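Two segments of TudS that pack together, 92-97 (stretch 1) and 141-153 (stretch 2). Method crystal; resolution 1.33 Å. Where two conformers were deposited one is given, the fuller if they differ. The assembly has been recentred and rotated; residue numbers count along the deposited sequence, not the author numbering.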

ATOM      1  N   ILE A  92     -14.065   4.627   0.391  1.00 25.77           N
ATOM      2  CA  ILE A  92     -13.063   4.400  -0.634  1.00 24.59           C
ATOM      3  C   ILE A  92     -13.121   2.992  -1.196  1.00 24.31           C
ATOM      4  O   ILE A  92     -13.150   2.019  -0.445  1.00 24.90           O
ATOM      5  CB  ILE A  92     -11.671   4.728  -0.039  1.00 24.07           C
ATOM      6  CG1 ILE A  92     -11.574   6.234   0.260  1.00 25.58           C
ATOM      7  CG2 ILE A  92     -10.547   4.257  -0.957  1.00 24.03           C
ATOM      8  CD1 ILE A  92     -10.259   6.651   1.000  1.00 27.37           C
ATOM      9  N   ARG A  93     -13.105   2.877  -2.531  1.00 23.63           N
ATOM     10  CA  ARG A  93     -13.146   1.575  -3.168  1.00 23.98           C
ATOM     11  C   ARG A  93     -11.926   1.293  -4.070  1.00 22.00           C
ATOM     12  O   ARG A  93     -11.892   0.256  -4.722  1.00 22.13           O
ATOM     13  CB  ARG A  93     -14.483   1.379  -3.927  1.00 28.42           C
ATOM     14  CG  ARG A  93     -14.866   2.525  -4.815  1.00 35.63           C
ATOM     15  CD  ARG A  93     -16.390   2.732  -4.940  1.00 43.18           C
ATOM     16  NE  ARG A  93     -17.047   1.790  -5.839  1.00 49.34           N
ATOM     17  CZ  ARG A  93     -17.953   2.134  -6.752  1.00 53.21           C
ATOM     18  NH1 ARG A  93     -18.521   1.209  -7.514  1.00 53.76           N
ATOM     19  NH2 ARG A  93     -18.287   3.410  -6.922  1.00 53.48           N
ATOM     20  N   PHE A  94     -10.936   2.221  -4.109  1.00 21.42           N
ATOM     21  CA  PHE A  94      -9.721   2.058  -4.907  1.00 21.55           C
ATOM     22  C   PHE A  94      -8.494   2.392  -4.053  1.00 20.20           C
ATOM     23  O   PHE A  94      -8.522   3.351  -3.285  1.00 20.24           O
ATOM     24  CB  PHE A  94      -9.718   3.017  -6.109  1.00 23.40           C
ATOM     25  CG  PHE A  94     -10.890   2.827  -7.045  1.00 25.61           C
ATOM     26  CD1 PHE A  94     -10.893   1.809  -7.975  1.00 27.99           C
ATOM     27  CD2 PHE A  94     -11.986   3.665  -6.985  1.00 28.09           C
ATOM     28  CE1 PHE A  94     -11.979   1.628  -8.835  1.00 29.32           C
ATOM     29  CE2 PHE A  94     -13.066   3.492  -7.857  1.00 29.44           C
ATOM     30  CZ  PHE A  94     -13.040   2.484  -8.782  1.00 29.25           C
ATOM     31  N   ALA A  95      -7.407   1.634  -4.250  1.00 19.20           N
ATOM     32  CA  ALA A  95      -6.149   1.883  -3.553  1.00 19.06           C
ATOM     33  C   ALA A  95      -5.003   1.900  -4.541  1.00 19.06           C
ATOM     34  O   ALA A  95      -4.979   1.110  -5.479  1.00 20.03           O
ATOM     35  CB  ALA A  95      -5.903   0.801  -2.507  1.00 19.33           C
ATOM     36  N   LEU A  96      -4.043   2.804  -4.332  1.00 17.09           N
ATOM     37  CA  LEU A  96      -2.827   2.859  -5.140  1.00 17.09           C
ATOM     38  C   LEU A  96      -1.713   2.535  -4.146  1.00 16.50           C
ATOM     39  O   LEU A  96      -1.369   3.375  -3.314  1.00 16.33           O
ATOM     40  CB  LEU A  96      -2.626   4.263  -5.721  1.00 17.45           C
ATOM     41  CG  LEU A  96      -1.269   4.547  -6.369  1.00 18.40           C
ATOM     42  CD1 LEU A  96      -0.932   3.530  -7.451  1.00 19.52           C
ATOM     43  CD2 LEU A  96      -1.222   5.985  -6.924  1.00 20.23           C
ATOM     44  N   LEU A  97      -1.185   1.316  -4.220  1.00 15.91           N
ATOM     45  CA  LEU A  97      -0.205   0.858  -3.241  1.00 16.22           C
ATOM     46  C   LEU A  97       1.118   0.500  -3.880  1.00 17.01           C
ATOM     47  O   LEU A  97       1.166   0.077  -5.026  1.00 17.15           O
ATOM     48  CB  LEU A  97      -0.768  -0.343  -2.456  1.00 16.13           C
ATOM     49  CG  LEU A  97      -2.087  -0.109  -1.720  1.00 16.66           C
ATOM     50  CD1 LEU A  97      -2.455  -1.381  -0.865  1.00 16.44           C
ATOM     51  CD2 LEU A  97      -2.036   1.122  -0.796  1.00 18.73           C
TER
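Stretch 2 141-153: QLPELALALSLVA

Stretch 2 is largely an α-helix, spanning residues 142-151, lying along the short strand 94-96 of stretch 1 in the opposite sense. The two run nearly antiparallel: their N-to-C directions make an angle of 155° (signed crossing angle -155°), and their axes approach to 9.8 Å, a spacing that leaves room for a layer of side chains between the backbones. The opposed directions appear in the register, where Phe94 lies nearest Leu149 (CA to CA, 7.7 Å) and Leu96 nearest Leu145 (CA to CA, 7.6 Å): advancing two residues along the strand means going back four along the helix, roughly one turn.

The helix satisfies its backbone internally, and no hydrogen bond passes between the stretches. Gln141 occupies the N-cap position, and its O accepts the first i to i+4 bond of the helix, from Leu145 N at 3.0 Å. The series continues to Leu151 N, which bonds to Leu147 O at 3.0 Å. On the side of the helix out of reach of the strand, Ser150 OG donates to Ala146 O at 2.5 Å, so its hydroxyl is satisfied by the helix's own backbone.

The contact is essentially apolar, burying 375 Å² with both sides summed. Phe94 contributes most, with its CA-to-CB bond directed toward the helix; its broad, flat side chain can touch Leu145, Ala148 and Leu149 together. Its CE1 lies 3.6 Å from Ala148 CB; here the small methyl of alanine, its CA-to-CB bond itself pointing toward the strand, lets the aromatic ring come close to the helix. Leu149 N lies over one face of the ring, while Leu149 CD1 reaches Phe94 CD2 at 3.8 Å. Leu145 completes this group, its CD1 standing 3.9 Å from Phe94 CB.

Leu145 also joins Phe94 to Leu96. Its CD2 lies 3.6 Å from Leu96 CB; with chi1 t and chi2 p, the end of the side chain comes nearer the strand although its CA-to-CB bond points sideways. One turn earlier in the helix, Leu142 CD2 meets Leu96 CD2 at 3.7 Å. Leucine suits these places because its flexible, branched hydrocarbon can fill the spaces between strand and helix. The CA-to-CB bond of Ala95, between Phe94 and Leu96, points away from the helix, in keeping with the alternation of a strand.

Beyond the helix, the CA-to-CB bond of Val152 points toward stretch 1, offering a compact apolar surface, and its CG1 lies 4.1 Å from Arg93 NH2. The CA-to-CB bond of Arg93 points sideways, but its long chain brings its end nearer while the residue remains exposed, with NH2 hydrogen-bonded elsewhere in the structure.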

ATOM      1  N   GLN A 141       0.418   0.762 -12.705  1.00 20.66           N
ATOM      2  CA  GLN A 141      -0.931   0.665 -13.257  1.00 20.01           C
ATOM      3  C   GLN A 141      -1.690   1.992 -13.103  1.00 20.10           C
ATOM      4  O   GLN A 141      -2.910   1.972 -12.955  1.00 20.96           O
ATOM      5  CB  GLN A 141      -1.702  -0.458 -12.539  1.00 20.15           C
ATOM      6  CG  GLN A 141      -1.006  -1.790 -12.659  1.00 21.77           C
ATOM      7  CD  GLN A 141      -1.710  -2.838 -11.861  1.00 25.89           C
ATOM      8  OE1 GLN A 141      -1.841  -2.744 -10.635  1.00 24.67           O
ATOM      9  NE2 GLN A 141      -2.172  -3.881 -12.537  1.00 28.82           N
ATOM     10  N   LEU A 142      -0.984   3.132 -13.140  1.00 20.07           N
ATOM     11  CA  LEU A 142      -1.644   4.434 -13.013  1.00 20.76           C
ATOM     12  C   LEU A 142      -2.691   4.677 -14.092  1.00 21.47           C
ATOM     13  O   LEU A 142      -3.753   5.181 -13.740  1.00 21.62           O
ATOM     14  CB  LEU A 142      -0.658   5.612 -12.962  1.00 21.95           C
ATOM     15  CG  LEU A 142       0.288   5.597 -11.791  1.00 24.41           C
ATOM     16  CD1 LEU A 142       1.228   6.783 -11.851  1.00 26.13           C
ATOM     17  CD2 LEU A 142      -0.452   5.657 -10.492  1.00 25.67           C
ATOM     18  N   PRO A 143      -2.458   4.307 -15.376  1.00 21.32           N
ATOM     19  CA  PRO A 143      -3.501   4.559 -16.389  1.00 21.18           C
ATOM     20  C   PRO A 143      -4.790   3.815 -16.066  1.00 21.45           C
ATOM     21  O   PRO A 143      -5.876   4.378 -16.169  1.00 21.93           O
ATOM     22  CB  PRO A 143      -2.862   4.057 -17.697  1.00 22.08           C
ATOM     23  CG  PRO A 143      -1.370   4.155 -17.472  1.00 23.15           C
ATOM     24  CD  PRO A 143      -1.241   3.736 -15.994  1.00 21.55           C
ATOM     25  N   GLU A 144      -4.665   2.553 -15.635  1.00 21.13           N
ATOM     26  CA  GLU A 144      -5.806   1.717 -15.304  1.00 21.38           C
ATOM     27  C   GLU A 144      -6.565   2.272 -14.080  1.00 21.45           C
ATOM     28  O   GLU A 144      -7.802   2.299 -14.050  1.00 21.18           O
ATOM     29  CB  GLU A 144      -5.317   0.274 -15.057  1.00 24.54           C
ATOM     30  CG  GLU A 144      -4.715  -0.387 -16.289  1.00 31.61           C
ATOM     31  CD  GLU A 144      -3.209  -0.304 -16.488  1.00 41.42           C
ATOM     32  OE1 GLU A 144      -2.596   0.724 -16.122  1.00 38.02           O
ATOM     33  OE2 GLU A 144      -2.643  -1.255 -17.074  1.00 48.88           O
ATOM     34  N   LEU A 145      -5.818   2.700 -13.032  1.00 19.92           N
ATOM     35  CA  LEU A 145      -6.462   3.260 -11.849  1.00 20.08           C
ATOM     36  C   LEU A 145      -7.188   4.568 -12.205  1.00 19.53           C
ATOM     37  O   LEU A 145      -8.335   4.810 -11.798  1.00 19.79           O
ATOM     38  CB  LEU A 145      -5.375   3.523 -10.768  1.00 20.88           C
ATOM     39  CG  LEU A 145      -5.835   4.370  -9.587  1.00 23.48           C
ATOM     40  CD1 LEU A 145      -7.005   3.706  -8.831  1.00 23.90           C
ATOM     41  CD2 LEU A 145      -4.668   4.633  -8.638  1.00 24.62           C
ATOM     42  N   ALA A 146      -6.506   5.450 -12.959  1.00 19.36           N
ATOM     43  CA  ALA A 146      -7.094   6.730 -13.327  1.00 18.94           C
ATOM     44  C   ALA A 146      -8.383   6.535 -14.134  1.00 19.01           C
ATOM     45  O   ALA A 146      -9.358   7.232 -13.880  1.00 19.45           O
ATOM     46  CB  ALA A 146      -6.095   7.546 -14.125  1.00 19.02           C
ATOM     47  N   LEU A 147      -8.395   5.543 -15.017  1.00 19.64           N
ATOM     48  CA  LEU A 147      -9.603   5.243 -15.787  1.00 21.08           C
ATOM     49  C   LEU A 147     -10.700   4.733 -14.864  1.00 21.37           C
ATOM     50  O   LEU A 147     -11.818   5.240 -14.918  1.00 22.14           O
ATOM     51  CB  LEU A 147      -9.325   4.212 -16.878  1.00 22.06           C
ATOM     52  CG  LEU A 147     -10.600   3.838 -17.660  1.00 24.66           C
ATOM     53  CD1 LEU A 147     -11.128   5.034 -18.422  1.00 26.36           C
ATOM     54  CD2 LEU A 147     -10.413   2.635 -18.524  1.00 25.80           C
ATOM     55  N   ALA A 148     -10.393   3.767 -13.976  1.00 21.59           N
ATOM     56  CA  ALA A 148     -11.384   3.190 -13.064  1.00 23.75           C
ATOM     57  C   ALA A 148     -12.037   4.257 -12.214  1.00 24.12           C
ATOM     58  O   ALA A 148     -13.257   4.286 -12.068  1.00 24.94           O
ATOM     59  CB  ALA A 148     -10.745   2.103 -12.186  1.00 24.72           C
ATOM     60  N   LEU A 149     -11.237   5.210 -11.732  1.00 23.29           N
ATOM     61  CA  LEU A 149     -11.758   6.315 -10.949  1.00 24.46           C
ATOM     62  C   LEU A 149     -12.598   7.289 -11.811  1.00 25.52           C
ATOM     63  O   LEU A 149     -13.613   7.790 -11.344  1.00 27.63           O
ATOM     64  CB  LEU A 149     -10.562   7.025 -10.271  1.00 25.57           C
ATOM     65  CG  LEU A 149     -10.877   8.013  -9.190  1.00 27.80           C
ATOM     66  CD1 LEU A 149     -11.587   7.342  -8.027  1.00 28.20           C
ATOM     67  CD2 LEU A 149      -9.596   8.676  -8.687  1.00 28.78           C
ATOM     68  N   SER A 150     -12.200   7.526 -13.065  0.50 25.38           N
ATOM     69  CA  SER A 150     -12.898   8.443 -13.968  0.50 25.78           C
ATOM     70  C   SER A 150     -14.266   7.938 -14.431  0.50 26.78           C
ATOM     71  O   SER A 150     -15.112   8.750 -14.801  0.50 27.43           O
ATOM     72  CB  SER A 150     -12.049   8.716 -15.205  0.50 27.26           C
ATOM     73  OG  SER A 150     -10.724   9.086 -14.861  0.50 29.76           O
ATOM     74  N   LEU A 151     -14.468   6.614 -14.465  1.00 26.37           N
ATOM     75  CA  LEU A 151     -15.738   6.031 -14.930  1.00 27.68           C
ATOM     76  C   LEU A 151     -16.921   6.279 -14.020  1.00 30.16           C
ATOM     77  O   LEU A 151     -18.066   6.278 -14.492  1.00 30.41           O
ATOM     78  CB  LEU A 151     -15.598   4.527 -15.202  1.00 27.73           C
ATOM     79  CG  LEU A 151     -14.586   4.140 -16.277  1.00 30.62           C
ATOM     80  CD1 LEU A 151     -14.612   2.664 -16.532  1.00 31.52           C
ATOM     81  CD2 LEU A 151     -14.802   4.918 -17.589  1.00 33.30           C
ATOM     82  N   VAL A 152     -16.661   6.507 -12.728  1.00 31.25           N
ATOM     83  CA  VAL A 152     -17.731   6.758 -11.770  1.00 33.30           C
ATOM     84  C   VAL A 152     -17.921   8.253 -11.448  1.00 34.76           C
ATOM     85  O   VAL A 152     -18.762   8.579 -10.622  1.00 35.83           O
ATOM     86  CB  VAL A 152     -17.476   5.946 -10.467  1.00 34.76           C
ATOM     87  CG1 VAL A 152     -17.264   4.466 -10.773  1.00 35.89           C
ATOM     88  CG2 VAL A 152     -16.281   6.502  -9.703  1.00 35.35           C
ATOM     89  N   ALA A 153     -17.171   9.156 -12.090  1.00 35.05           N
ATOM     90  CA  ALA A 153     -17.185  10.589 -11.784  1.00 36.46           C
ATOM     91  C   ALA A 153     -18.526  11.312 -11.926  1.00 38.18           C
ATOM     92  O   ALA A 153     -18.821  12.190 -11.104  1.00 38.98           O
ATOM     93  CB  ALA A 153     -16.138  11.306 -12.625  1.00 36.65           C
TER